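Local coordinates for GCN5-related N-acetyltransferase (Kribbella flavida, PDB 4MY0), which probably transfers an acetyl group from acetyl-coenzyme A to an amine substrate, perhaps an aminoglycoside, at residues Val4-Arg9 and Val56-Glu61; Ala169-Leu174 and Asn204-Ala209; Glu173-Ala178 and Asp211-Tyr216. All coordinates share one frame; numbering follows the deposited sequence.

Contact 1 comes first along the chain and lies in the N-terminal acetyltransferase (GNAT) domain, where strand 8-12 pairs with strand 53-58. Contacts 2 and 3 follow later and belong to the second GNAT-like domain; their centres are about 47 and 48 Å from that of contact 1, across the centre of the chain. The later two are neighbours, with centres about 6 Å apart. Both start from helix 168-182 and share Glu173 and Leu174, but contact 2 reaches strand 205-209 and contact 3 the next strand, its antiparallel partner 212-219. Contact 1 therefore joins the opening strands of a coenzyme-binding domain; contacts 2 and 3 seat one helix on a hairpin away from the acetyl-CoA-binding residues.

Contact 1 (Val4-Arg9 and Val56-Glu61); sequences VTDDLR and VVSGDE. Unlike the reference sequence in segment 4-9: Val4 (reference Met).
This is an antiparallel strand pairing in the N-terminal GNAT domain, between the beginning of strand 8-12 and the end of strand 53-58, where Ser58 opens the type II' turn Ser58-Glu61 that leads into strand 61-75. The two strands are brought together from either end of a section that holds helices 18-26 and 34-49, as expected for the first two strands of a GNAT fold. The register rests on one hydrogen-bonded pair, Arg9 with Val57: Arg9 N donates to Val57 O at 2.9 Å, and Val57 N returns a bond of 2.8 Å to Arg9 O, which it meets in the carbonyl plane. Leu8 and Ser58 form the adjoining non-hydrogen-bonded pair. One step further the backbones are still close, but the bond from Gly59 N to Asp7 O is weak at 3.5 Å; the chains part after it.

Side chains divide between the two faces of this pairing. On the face of Leu8 and Ser58, Leu8 crosses Val56 obliquely, CD2 lying 3.9 Å from Val56 CG1; both residues also touch Val99 of helix 99-113, close to the acetyl-CoA-binding residues Gly98 and Gly100. On the other face Arg9 runs alongside Val57. Its chain is extended from CG to NE, and Val57 CG2 sits over one face of the guanidinium, off towards the rim, while Arg9 CG lies 3.8 Å from the same methyl.

Before the strand begins, Ser58 holds the incoming chain through its hydroxyl. With OG anti to the backbone N (chi1 -176°), it accepts a weak bond from Asp7 N at 3.4 Å and donates to Asp6. Asp6 OD1, also bonded to Tyr94 OH, receives Ser58 OG at 2.9 Å from above the carboxylate plane, 42° out of it.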
loop_
_atom_site.group_PDB
_atom_site.type_symbol
_atom_site.label_atom_id
_atom_site.label_comp_id
_atom_site.label_asym_id
_atom_site.label_seq_id
_atom_site.Cartn_x
_atom_site.Cartn_y
_atom_site.Cartn_z
ATOM N N VAL C 4 15.097 -4.990 -46.740
ATOM C CA VAL C 4 16.010 -5.039 -47.888
ATOM C C VAL C 4 17.164 -6.025 -47.672
ATOM O O VAL C 4 17.586 -6.698 -48.602
ATOM C CB VAL C 4 16.593 -3.660 -48.219
ATOM C CG1 VAL C 4 17.522 -3.757 -49.453
ATOM C CG2 VAL C 4 15.478 -2.656 -48.449
ATOM N N THR C 5 17.676 -6.125 -46.450
ATOM C CA THR C 5 18.871 -6.952 -46.230
ATOM C C THR C 5 18.620 -8.185 -45.374
ATOM O O THR C 5 19.480 -9.060 -45.296
ATOM C CB THR C 5 20.027 -6.147 -45.594
ATOM O OG1 THR C 5 19.542 -5.436 -44.447
ATOM C CG2 THR C 5 20.607 -5.151 -46.588
ATOM N N ASP C 6 17.454 -8.253 -44.727
ATOM C CA ASP C 6 17.138 -9.403 -43.881
ATOM C C ASP C 6 17.124 -10.684 -44.696
ATOM O O ASP C 6 16.740 -10.679 -45.864
ATOM C CB ASP C 6 15.782 -9.238 -43.175
ATOM C CG ASP C 6 15.845 -8.262 -42.009
ATOM O OD1 ASP C 6 16.930 -8.142 -41.402
ATOM O OD2 ASP C 6 14.814 -7.615 -41.700
ATOM N N ASP C 7 17.544 -11.781 -44.077
ATOM C CA ASP C 7 17.442 -13.093 -44.716
ATOM C C ASP C 7 16.979 -14.048 -43.631
ATOM O O ASP C 7 17.776 -14.785 -43.045
ATOM C CB ASP C 7 18.793 -13.521 -45.297
ATOM C CG ASP C 7 18.774 -14.937 -45.854
ATOM O OD1 ASP C 7 17.677 -15.423 -46.221
ATOM O OD2 ASP C 7 19.861 -15.558 -45.918
ATOM N N LEU C 8 15.685 -14.008 -43.342
ATOM C CA LEU C 8 15.153 -14.675 -42.163
ATOM C C LEU C 8 14.947 -16.158 -42.406
ATOM O O LEU C 8 14.321 -16.555 -43.384
ATOM C CB LEU C 8 13.837 -14.024 -41.729
ATOM C CG LEU C 8 13.942 -12.590 -41.222
ATOM C CD1 LEU C 8 12.649 -11.845 -41.499
ATOM C CD2 LEU C 8 14.278 -12.587 -39.728
ATOM N N ARG C 9 15.482 -16.983 -41.515
ATOM C CA ARG C 9 15.243 -18.412 -41.619
ATOM C C ARG C 9 15.298 -19.130 -40.279
ATOM O O ARG C 9 15.990 -18.714 -39.331
ATOM C CB ARG C 9 16.197 -19.063 -42.623
ATOM C CG ARG C 9 17.630 -18.917 -42.234
ATOM C CD ARG C 9 18.591 -19.210 -43.381
ATOM N NE ARG C 9 19.944 -18.902 -42.931
ATOM C CZ ARG C 9 20.724 -19.761 -42.280
ATOM N NH1 ARG C 9 20.298 -20.999 -42.037
ATOM N NH2 ARG C 9 21.934 -19.389 -41.885
ATOM N N VAL C 56 15.207 -18.336 -34.980
ATOM C CA VAL C 56 15.195 -17.691 -36.284
ATOM C C VAL C 56 16.444 -16.825 -36.390
ATOM O O VAL C 56 16.768 -16.107 -35.436
ATOM C CB VAL C 56 13.958 -16.809 -36.482
ATOM C CG1 VAL C 56 14.108 -15.979 -37.764
ATOM C CG2 VAL C 56 12.705 -17.672 -36.551
ATOM N N VAL C 57 17.172 -16.914 -37.508
ATOM C CA VAL C 57 18.267 -15.975 -37.740
ATOM C C VAL C 57 17.961 -15.048 -38.908
ATOM O O VAL C 57 17.107 -15.355 -39.750
ATOM C CB VAL C 57 19.632 -16.655 -38.009
ATOM C CG1 VAL C 57 20.085 -17.478 -36.807
ATOM C CG2 VAL C 57 19.590 -17.492 -39.299
ATOM N N SER C 58 18.649 -13.905 -38.925
ATOM C CA SER C 58 18.710 -13.014 -40.078
ATOM C C SER C 58 20.189 -12.875 -40.424
ATOM O O SER C 58 20.957 -12.261 -39.668
ATOM C CB SER C 58 18.109 -11.648 -39.737
ATOM O OG SER C 58 18.075 -10.802 -40.876
ATOM N N GLY C 59 20.598 -13.450 -41.552
ATOM C CA GLY C 59 22.015 -13.595 -41.831
ATOM C C GLY C 59 22.550 -14.587 -40.818
ATOM O O GLY C 59 22.074 -15.725 -40.763
ATOM N N ASP C 60 23.514 -14.161 -40.002
ATOM C CA ASP C 60 23.971 -14.985 -38.883
ATOM C C ASP C 60 23.674 -14.362 -37.506
ATOM O O ASP C 60 24.277 -14.737 -36.500
ATOM C CB ASP C 60 25.456 -15.354 -39.025
ATOM C CG ASP C 60 26.335 -14.153 -39.302
ATOM O OD1 ASP C 60 26.635 -13.408 -38.343
ATOM O OD2 ASP C 60 26.735 -13.962 -40.474
ATOM N N GLU C 61 22.739 -13.420 -37.458
ATOM C CA GLU C 61 22.301 -12.867 -36.180
ATOM C C GLU C 61 21.040 -13.592 -35.679
ATOM O O GLU C 61 20.056 -13.721 -36.421
ATOM C CB GLU C 61 22.015 -11.372 -36.318
ATOM C CG GLU C 61 22.418 -10.550 -35.111
ATOM C CD GLU C 61 23.917 -10.278 -35.067
ATOM O OE1 GLU C 61 24.454 -9.705 -36.043
ATOM O OE2 GLU C 61 24.559 -10.640 -34.057
#

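Contact 2 (Ala169-Leu174 and Asn204-Ala209); sequences ARFLEL and NFAYLA
Arg170 begins the contact, on a helix that packs against a strand of the second GNAT-like domain; the local axes of helix 169-174 and strand 205-209 cross at 62° and approach to 10.5 Å. Arg170 CG is anti to the backbone N and lies 4.2 Å from Leu208 CD2, and a bend at chi2 then carries the guanidinium away from the leucine. That group is gripped on several sides: Arg170 NH1 makes a salt bridge of 3.1 Å with Glu173 OE2, nearly in the guanidinium plane, NH2 reaches Glu210 O, and NE donates to a water that in turn donates to Ala209 O at 2.7 Å. Leu174 CD2 lies over one guanidinium face.

Phe171, one residue on, brings its ring tip to the strand. CZ is 4.2 Å from Ala206 CB, and CE2 is 4.1 Å from Leu208 CD1, both approaches oblique to the ring; the ring also stacks on Phe213 of the adjacent strand.

Leu174, one turn after Arg170, completes the apolar packing on Leu208. The two side chains cross obliquely, and their CD1 methyls meet at 3.6 Å.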
loop_
_atom_site.group_PDB
_atom_site.type_symbol
_atom_site.label_atom_id
_atom_site.label_comp_id
_atom_site.label_asym_id
_atom_site.label_seq_id
_atom_site.Cartn_x
_atom_site.Cartn_y
_atom_site.Cartn_z
ATOM N N ALA C 169 12.498 -41.557 -7.628
ATOM C CA ALA C 169 11.689 -42.612 -8.239
ATOM C C ALA C 169 10.486 -42.985 -7.368
ATOM O O ALA C 169 9.415 -43.311 -7.884
ATOM C CB ALA C 169 12.542 -43.852 -8.558
ATOM N N ARG C 170 10.663 -42.948 -6.050
ATOM C CA ARG C 170 9.547 -43.189 -5.135
ATOM C C ARG C 170 8.466 -42.115 -5.269
ATOM O O ARG C 170 7.268 -42.420 -5.207
ATOM C CB ARG C 170 10.039 -43.281 -3.689
ATOM C CG ARG C 170 8.928 -43.466 -2.669
ATOM C CD ARG C 170 8.133 -44.744 -2.958
ATOM N NE ARG C 170 7.129 -45.011 -1.931
ATOM C CZ ARG C 170 6.233 -45.989 -2.007
ATOM N NH1 ARG C 170 6.214 -46.781 -3.075
ATOM N NH2 ARG C 170 5.354 -46.176 -1.024
ATOM N N PHE C 171 8.884 -40.861 -5.455
ATOM C CA PHE C 171 7.937 -39.756 -5.632
ATOM C C PHE C 171 7.087 -39.987 -6.878
ATOM O O PHE C 171 5.866 -39.774 -6.866
ATOM C CB PHE C 171 8.679 -38.420 -5.764
ATOM C CG PHE C 171 9.028 -37.772 -4.445
ATOM C CD1 PHE C 171 8.815 -36.418 -4.254
ATOM C CD2 PHE C 171 9.571 -38.514 -3.404
ATOM C CE1 PHE C 171 9.144 -35.815 -3.040
ATOM C CE2 PHE C 171 9.900 -37.923 -2.193
ATOM C CZ PHE C 171 9.685 -36.582 -2.003
ATOM N N LEU C 172 7.738 -40.415 -7.956
ATOM C CA LEU C 172 7.037 -40.705 -9.204
ATOM C C LEU C 172 6.039 -41.844 -9.064
ATOM O O LEU C 172 4.965 -41.798 -9.663
ATOM C CB LEU C 172 8.030 -40.989 -10.331
ATOM C CG LEU C 172 8.587 -39.676 -10.877
ATOM C CD1 LEU C 172 9.760 -39.898 -11.837
ATOM C CD2 LEU C 172 7.456 -38.887 -11.543
ATOM N N GLU C 173 6.393 -42.864 -8.286
ATOM C CA GLU C 173 5.462 -43.945 -8.006
ATOM C C GLU C 173 4.237 -43.416 -7.259
ATOM O O GLU C 173 3.103 -43.713 -7.621
ATOM C CB GLU C 173 6.136 -45.061 -7.186
ATOM C CG GLU C 173 7.216 -45.869 -7.941
ATOM C CD GLU C 173 7.770 -47.043 -7.122
ATOM O OE1 GLU C 173 8.402 -47.948 -7.720
ATOM O OE2 GLU C 173 7.572 -47.070 -5.884
ATOM N N LEU C 174 4.469 -42.642 -6.204
ATOM C CA LEU C 174 3.374 -42.157 -5.379
ATOM C C LEU C 174 2.446 -41.269 -6.205
ATOM O O LEU C 174 1.226 -41.394 -6.135
ATOM C CB LEU C 174 3.916 -41.387 -4.184
ATOM C CG LEU C 174 4.629 -42.272 -3.168
ATOM C CD1 LEU C 174 5.261 -41.452 -2.059
ATOM C CD2 LEU C 174 3.688 -43.335 -2.591
ATOM N N ASN C 204 14.696 -26.405 -1.298
ATOM C CA ASN C 204 13.457 -27.169 -1.270
ATOM C C ASN C 204 13.450 -28.135 -0.104
ATOM O O ASN C 204 14.447 -28.824 0.137
ATOM C CB ASN C 204 13.264 -27.901 -2.597
ATOM C CG ASN C 204 13.039 -26.941 -3.740
ATOM O OD1 ASN C 204 12.442 -25.870 -3.550
ATOM N ND2 ASN C 204 13.537 -27.288 -4.923
ATOM N N PHE C 205 12.335 -28.176 0.623
ATOM C CA PHE C 205 12.234 -29.024 1.803
ATOM C C PHE C 205 11.255 -30.152 1.484
ATOM O O PHE C 205 10.056 -29.909 1.341
ATOM C CB PHE C 205 11.746 -28.213 3.015
ATOM C CG PHE C 205 12.479 -26.899 3.219
ATOM C CD1 PHE C 205 13.819 -26.756 2.850
ATOM C CD2 PHE C 205 11.822 -25.809 3.782
ATOM C CE1 PHE C 205 14.490 -25.541 3.024
ATOM C CE2 PHE C 205 12.482 -24.595 3.971
ATOM C CZ PHE C 205 13.816 -24.457 3.584
ATOM N N ALA C 206 11.773 -31.372 1.345
ATOM C CA ALA C 206 10.963 -32.521 0.926
ATOM C C ALA C 206 10.828 -33.535 2.054
ATOM O O ALA C 206 11.809 -33.861 2.704
ATOM C CB ALA C 206 11.585 -33.192 -0.307
ATOM N N TYR C 207 9.617 -34.037 2.276
ATOM C CA TYR C 207 9.371 -35.064 3.298
ATOM C C TYR C 207 8.556 -36.191 2.713
ATOM O O TYR C 207 7.697 -35.960 1.859
ATOM C CB TYR C 207 8.678 -34.460 4.533
ATOM C CG TYR C 207 9.588 -33.445 5.172
ATOM C CD1 TYR C 207 10.567 -33.845 6.063
ATOM C CD2 TYR C 207 9.537 -32.102 4.802
ATOM C CE1 TYR C 207 11.448 -32.934 6.604
ATOM C CE2 TYR C 207 10.417 -31.179 5.350
ATOM C CZ TYR C 207 11.370 -31.609 6.250
ATOM O OH TYR C 207 12.258 -30.723 6.813
ATOM N N LEU C 208 8.836 -37.409 3.172
ATOM C CA LEU C 208 8.251 -38.605 2.592
ATOM C C LEU C 208 7.627 -39.488 3.665
ATOM O O LEU C 208 8.258 -39.786 4.684
ATOM C CB LEU C 208 9.332 -39.392 1.847
ATOM C CG LEU C 208 8.932 -40.757 1.294
ATOM C CD1 LEU C 208 7.901 -40.582 0.196
ATOM C CD2 LEU C 208 10.152 -41.501 0.778
ATOM N N ALA C 209 6.381 -39.897 3.437
ATOM C CA ALA C 209 5.746 -40.920 4.269
ATOM C C ALA C 209 5.595 -42.186 3.425
ATOM O O ALA C 209 5.957 -42.188 2.250
ATOM C CB ALA C 209 4.401 -40.444 4.759
HETATM O O HOH W 1 7.353 -43.981 0.776
#

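Contact 3 (Glu173-Ala178 and Asp211-Tyr216); sequences ELVGTA and DGFVVY
Helix 173-178 crosses strand 212-216 at 113°, its axis coming within 8.9 Å, and the backbones draw closest at Leu174 and Gly212, whose CA atoms are 6.4 Å apart. Leu174, its CG anti to the carbonyl carbon, packs on the strand backbone at Gly212. Leu174 CD1 rests 3.7 Å from Gly212 N, while CD2 is turned back along the chain to Asp211 CA at 4.0 Å. The first of these methyls also meets the Phe213 ring at its edge, in the plane of the ring, 4.0 Å from CD1 of Phe213.

An alanine in place of Leu174 would remove both branches and would probably loosen the packing over Gly212 and along this edge of the phenylalanine.

The arrangement is the helix-on-sheet packing of an alpha/beta domain, here the second GNAT-like domain, with helix 168-182 lying over the hairpin of strands 205-209 and 212-219. Phe213 points toward the helix, its CG in the crowded position between backbone N and carbonyl carbon (chi1 68°). At the preceding bend Asp211 turns its carboxylate to Ser232 and Thr235, at the start of helix 233-244. Val175 closes the far end of the ring: its CG2, near the ring plane, approaches Phe213 CZ at 3.5 Å.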
loop_
_atom_site.group_PDB
_atom_site.type_symbol
_atom_site.label_atom_id
_atom_site.label_comp_id
_atom_site.label_asym_id
_atom_site.label_seq_id
_atom_site.Cartn_x
_atom_site.Cartn_y
_atom_site.Cartn_z
ATOM N N GLU C 173 6.393 -42.864 -8.286
ATOM C CA GLU C 173 5.462 -43.945 -8.006
ATOM C C GLU C 173 4.237 -43.416 -7.259
ATOM O O GLU C 173 3.103 -43.713 -7.621
ATOM C CB GLU C 173 6.136 -45.061 -7.186
ATOM C CG GLU C 173 7.216 -45.869 -7.941
ATOM C CD GLU C 173 7.770 -47.043 -7.122
ATOM O OE1 GLU C 173 8.402 -47.948 -7.720
ATOM O OE2 GLU C 173 7.572 -47.070 -5.884
ATOM N N LEU C 174 4.469 -42.642 -6.204
ATOM C CA LEU C 174 3.374 -42.157 -5.379
ATOM C C LEU C 174 2.446 -41.269 -6.205
ATOM O O LEU C 174 1.226 -41.394 -6.135
ATOM C CB LEU C 174 3.916 -41.387 -4.184
ATOM C CG LEU C 174 4.629 -42.272 -3.168
ATOM C CD1 LEU C 174 5.261 -41.452 -2.059
ATOM C CD2 LEU C 174 3.688 -43.335 -2.591
ATOM N N VAL C 175 3.041 -40.391 -7.002
ATOM C CA VAL C 175 2.278 -39.479 -7.848
ATOM C C VAL C 175 1.468 -40.291 -8.856
ATOM O O VAL C 175 0.284 -40.020 -9.082
ATOM C CB VAL C 175 3.217 -38.496 -8.592
ATOM C CG1 VAL C 175 2.532 -37.894 -9.799
ATOM C CG2 VAL C 175 3.685 -37.396 -7.661
ATOM N N GLY C 176 2.114 -41.298 -9.443
ATOM C CA GLY C 176 1.493 -42.132 -10.455
ATOM C C GLY C 176 0.264 -42.834 -9.916
ATOM O O GLY C 176 -0.800 -42.820 -10.536
ATOM N N THR C 177 0.415 -43.441 -8.745
ATOM C CA THR C 177 -0.680 -44.153 -8.109
ATOM C C THR C 177 -1.835 -43.185 -7.857
ATOM O O THR C 177 -2.983 -43.502 -8.127
ATOM C CB THR C 177 -0.227 -44.795 -6.783
ATOM O OG1 THR C 177 0.858 -45.704 -7.037
ATOM C CG2 THR C 177 -1.374 -45.550 -6.130
ATOM N N ALA C 178 -1.525 -41.994 -7.362
ATOM C CA ALA C 178 -2.565 -41.019 -7.058
ATOM C C ALA C 178 -3.324 -40.572 -8.316
ATOM O O ALA C 178 -4.554 -40.527 -8.329
ATOM C CB ALA C 178 -1.975 -39.815 -6.332
ATOM N N ASP C 211 2.932 -43.436 2.150
ATOM C CA ASP C 211 1.976 -43.237 1.059
ATOM C C ASP C 211 1.731 -41.760 0.752
ATOM O O ASP C 211 0.583 -41.334 0.546
ATOM C CB ASP C 211 0.654 -43.935 1.388
ATOM C CG ASP C 211 -0.031 -43.335 2.605
ATOM O OD1 ASP C 211 -1.272 -43.438 2.708
ATOM O OD2 ASP C 211 0.677 -42.749 3.453
ATOM N N GLY C 212 2.810 -40.978 0.710
ATOM C CA GLY C 212 2.696 -39.570 0.393
ATOM C C GLY C 212 3.983 -38.794 0.541
ATOM O O GLY C 212 4.974 -39.289 1.090
ATOM N N PHE C 213 3.969 -37.564 0.039
ATOM C CA PHE C 213 5.097 -36.663 0.234
ATOM C C PHE C 213 4.686 -35.198 0.157
ATOM O O PHE C 213 3.606 -34.868 -0.316
ATOM C CB PHE C 213 6.209 -36.945 -0.782
ATOM C CG PHE C 213 5.851 -36.612 -2.213
ATOM C CD1 PHE C 213 5.540 -37.623 -3.115
ATOM C CD2 PHE C 213 5.881 -35.297 -2.673
ATOM C CE1 PHE C 213 5.236 -37.328 -4.439
ATOM C CE2 PHE C 213 5.569 -34.990 -3.993
ATOM C CZ PHE C 213 5.249 -36.005 -4.880
ATOM N N VAL C 214 5.575 -34.317 0.588
ATOM C CA VAL C 214 5.336 -32.889 0.432
ATOM C C VAL C 214 6.671 -32.224 0.134
ATOM O O VAL C 214 7.723 -32.620 0.675
ATOM C CB VAL C 214 4.666 -32.270 1.683
ATOM C CG1 VAL C 214 5.562 -32.408 2.897
ATOM C CG2 VAL C 214 4.302 -30.783 1.453
ATOM N N VAL C 215 6.638 -31.251 -0.768
ATOM C CA VAL C 215 7.808 -30.437 -1.055
ATOM C C VAL C 215 7.403 -28.987 -0.876
ATOM O O VAL C 215 6.419 -28.534 -1.462
ATOM C CB VAL C 215 8.318 -30.653 -2.483
ATOM C CG1 VAL C 215 9.601 -29.846 -2.714
ATOM C CG2 VAL C 215 8.567 -32.154 -2.730
ATOM N N TYR C 216 8.139 -28.260 -0.043
ATOM C CA TYR C 216 7.827 -26.853 0.175
ATOM C C TYR C 216 9.088 -26.014 0.357
ATOM O O TYR C 216 10.205 -26.548 0.398
ATOM C CB TYR C 216 6.851 -26.663 1.343
ATOM C CG TYR C 216 7.386 -27.038 2.709
ATOM C CD1 TYR C 216 7.765 -26.060 3.621
ATOM C CD2 TYR C 216 7.482 -28.366 3.098
ATOM C CE1 TYR C 216 8.235 -26.396 4.868
ATOM C CE2 TYR C 216 7.958 -28.713 4.348
ATOM C CZ TYR C 216 8.333 -27.728 5.229
ATOM O OH TYR C 216 8.784 -28.082 6.483
#